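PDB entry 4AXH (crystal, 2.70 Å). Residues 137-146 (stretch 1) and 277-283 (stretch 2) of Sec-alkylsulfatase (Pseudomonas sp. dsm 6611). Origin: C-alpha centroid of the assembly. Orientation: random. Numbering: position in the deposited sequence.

Stretch 1, residues 137-146: IIEGDSGLVL
Stretch 2 (277-283) VDGVELE

Two hairpin-like segments of one chain pack against each other, turn beside turn, with strand side chains in contact behind. In stretch 1, Ile-138 and Val-145 pair through Ile-138 N to Val-145 O (2.8 Å) and Val-145 N to Ile-138 O (2.9 Å); the loop between them carries the polar contact, with phi/psi -43/-70 at Asp-141, -103/-53 at Ser-142 and -116/-140 at Gly-143. In stretch 2, Val-277 N bonds Val-280 O (3.0 Å), with a weak return bond from Val-280 N to Val-277 O (3.1 Å), closing a tight turn through Asp-278 (57/38) and Gly-279 (67/34). The nearest CA atoms across the stretches are those of Asp-141 and Asp-278, 5.1 Å apart. Val-280 to Leu-282 runs roughly parallel to Leu-144 to Leu-146.

Hydrogen bonding centres on Asp-278. Its CA-to-CB bond points sideways, but chi1 of -153° (t) and chi2 of 33° bring the carboxylate to the loop, where its two oxygens can accept several donors. Asp-278 OD1 receives Ser-142 N (2.8 Å) and Ser-142 OG (2.6 Å), the serine being p (58°); Asp-278 OD2 receives Gly-143 N (2.7 Å) and a weak bond from Ser-142 N (2.8 Å). Asp-141 N also donates to Asp-278 O at 2.8 Å and 157°.

Glycines allow the close approach. Gly-140 (94/169) places its CA 3.5 Å from Asp-278 O; a CB there would clash with Val-280 CG2 and its own preceding carbonyl. Gly-279 has a positive phi, and its CA sits 3.3 Å from Asp-141 OD2, which a CB would strike. Asp-141, m (-65°), is exposed.

Apolar packing forms the second part of the contact. Val-280 (t, 175°) points toward stretch 1, its CG1 3.8 Å from Ile-138 CG2 and its CG2 3.7 Å from Val-145 CG1; Val-145 is p (40°). Ile-138 (m, t) extends CD1 to 4.1 Å from CD2 of Leu-282 (m, t). These branched aliphatic chains fill space without needing polar partners. Altogether 397 Å² is buried between the stretches, both sides summed.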

# COMPACT_ATOMS: atom_id res chain seq x y z
N ILE A 137 -34.76 2.39 6.46
CA ILE A 137 -35.90 1.54 6.80
C ILE A 137 -36.88 1.45 5.64
O ILE A 137 -37.57 2.42 5.36
CB ILE A 137 -36.60 1.93 8.12
CG1 ILE A 137 -35.61 1.99 9.28
CG2 ILE A 137 -37.73 0.93 8.41
CD1 ILE A 137 -35.92 3.02 10.31
N ILE A 138 -36.95 0.28 4.99
CA ILE A 138 -37.88 -0.01 3.89
C ILE A 138 -39.07 -0.72 4.52
O ILE A 138 -38.89 -1.71 5.25
CB ILE A 138 -37.26 -0.88 2.76
CG1 ILE A 138 -35.83 -0.49 2.41
CG2 ILE A 138 -38.13 -0.91 1.53
CD1 ILE A 138 -35.01 -1.65 1.75
N GLU A 139 -40.28 -0.25 4.23
CA GLU A 139 -41.50 -0.88 4.75
C GLU A 139 -41.77 -2.31 4.23
O GLU A 139 -41.18 -3.26 4.76
CB GLU A 139 -42.69 0.07 4.80
CG GLU A 139 -42.54 0.91 6.06
CD GLU A 139 -43.33 2.18 6.26
OE1 GLU A 139 -44.29 2.43 5.50
OE2 GLU A 139 -43.04 2.87 7.25
N GLY A 140 -42.55 -2.46 3.18
CA GLY A 140 -42.78 -3.82 2.69
C GLY A 140 -44.03 -4.47 3.25
O GLY A 140 -44.64 -3.95 4.20
N ASP A 141 -44.40 -5.62 2.66
CA ASP A 141 -45.61 -6.41 2.94
C ASP A 141 -46.00 -6.62 4.40
O ASP A 141 -46.99 -6.03 4.84
CB ASP A 141 -45.66 -7.71 2.09
CG ASP A 141 -45.79 -7.49 0.59
OD1 ASP A 141 -46.20 -6.37 0.17
OD2 ASP A 141 -45.54 -8.44 -0.17
N SER A 142 -45.21 -7.42 5.16
CA SER A 142 -45.50 -7.75 6.56
C SER A 142 -44.66 -6.99 7.60
O SER A 142 -45.23 -6.40 8.52
CB SER A 142 -45.43 -9.26 6.79
OG SER A 142 -44.17 -9.82 6.44
N GLY A 143 -43.34 -7.04 7.46
CA GLY A 143 -42.42 -6.41 8.40
C GLY A 143 -41.61 -5.29 7.81
O GLY A 143 -42.14 -4.48 7.05
N LEU A 144 -40.32 -5.23 8.19
CA LEU A 144 -39.36 -4.20 7.78
C LEU A 144 -38.10 -4.77 7.20
O LEU A 144 -37.56 -5.77 7.70
CB LEU A 144 -38.96 -3.29 8.97
CG LEU A 144 -40.05 -2.56 9.77
CD1 LEU A 144 -39.44 -1.86 10.94
CD2 LEU A 144 -40.79 -1.54 8.94
N VAL A 145 -37.59 -4.11 6.16
CA VAL A 145 -36.31 -4.46 5.57
C VAL A 145 -35.38 -3.31 5.83
O VAL A 145 -35.69 -2.16 5.54
CB VAL A 145 -36.30 -5.05 4.14
CG1 VAL A 145 -37.31 -4.37 3.25
CG2 VAL A 145 -34.91 -5.06 3.51
N LEU A 146 -34.30 -3.63 6.53
CA LEU A 146 -33.33 -2.67 6.99
C LEU A 146 -32.04 -2.75 6.21
O LEU A 146 -31.54 -3.83 5.90
CB LEU A 146 -33.05 -2.95 8.46
CG LEU A 146 -33.69 -2.11 9.50
CD1 LEU A 146 -35.19 -2.11 9.39
CD2 LEU A 146 -33.27 -2.59 10.86
N VAL A 277 -37.79 -9.84 -1.02
CA VAL A 277 -38.08 -10.20 0.38
C VAL A 277 -39.17 -9.29 0.92
O VAL A 277 -39.02 -8.07 0.88
CB VAL A 277 -36.79 -10.27 1.28
CG1 VAL A 277 -36.07 -8.92 1.38
CG2 VAL A 277 -37.09 -10.84 2.67
N ASP A 278 -40.29 -9.86 1.38
CA ASP A 278 -41.45 -9.12 1.91
C ASP A 278 -42.03 -8.12 0.89
O ASP A 278 -42.49 -7.02 1.25
CB ASP A 278 -41.16 -8.49 3.28
CG ASP A 278 -42.39 -8.31 4.14
OD1 ASP A 278 -43.33 -9.14 4.04
OD2 ASP A 278 -42.43 -7.34 4.94
N GLY A 279 -42.04 -8.52 -0.38
CA GLY A 279 -42.55 -7.72 -1.47
C GLY A 279 -41.71 -6.48 -1.72
O GLY A 279 -42.25 -5.42 -2.07
N VAL A 280 -40.39 -6.60 -1.51
CA VAL A 280 -39.40 -5.54 -1.68
C VAL A 280 -38.35 -6.08 -2.63
O VAL A 280 -37.75 -7.12 -2.35
CB VAL A 280 -38.79 -5.06 -0.32
CG1 VAL A 280 -37.68 -4.05 -0.54
CG2 VAL A 280 -39.86 -4.46 0.58
N GLU A 281 -38.17 -5.40 -3.77
CA GLU A 281 -37.19 -5.78 -4.78
C GLU A 281 -35.88 -5.09 -4.42
O GLU A 281 -35.85 -3.88 -4.15
CB GLU A 281 -37.65 -5.34 -6.18
CG GLU A 281 -38.47 -6.36 -6.95
CD GLU A 281 -39.10 -5.76 -8.19
OE1 GLU A 281 -38.36 -5.52 -9.18
OE2 GLU A 281 -40.32 -5.50 -8.17
N LEU A 282 -34.80 -5.88 -4.42
CA LEU A 282 -33.44 -5.43 -4.11
C LEU A 282 -32.52 -5.95 -5.18
O LEU A 282 -32.49 -7.15 -5.43
CB LEU A 282 -32.96 -5.98 -2.75
CG LEU A 282 -33.92 -5.95 -1.56
CD1 LEU A 282 -33.53 -6.97 -0.53
CD2 LEU A 282 -33.98 -4.59 -0.95
N GLU A 283 -31.77 -5.04 -5.81
CA GLU A 283 -30.70 -5.34 -6.76
C GLU A 283 -29.44 -4.85 -6.04
O GLU A 283 -29.37 -3.68 -5.62
CB GLU A 283 -30.89 -4.63 -8.11
CG GLU A 283 -29.88 -5.07 -9.17
CD GLU A 283 -30.12 -4.66 -10.62
OE1 GLU A 283 -31.21 -4.13 -10.92
OE2 GLU A 283 -29.21 -4.87 -11.45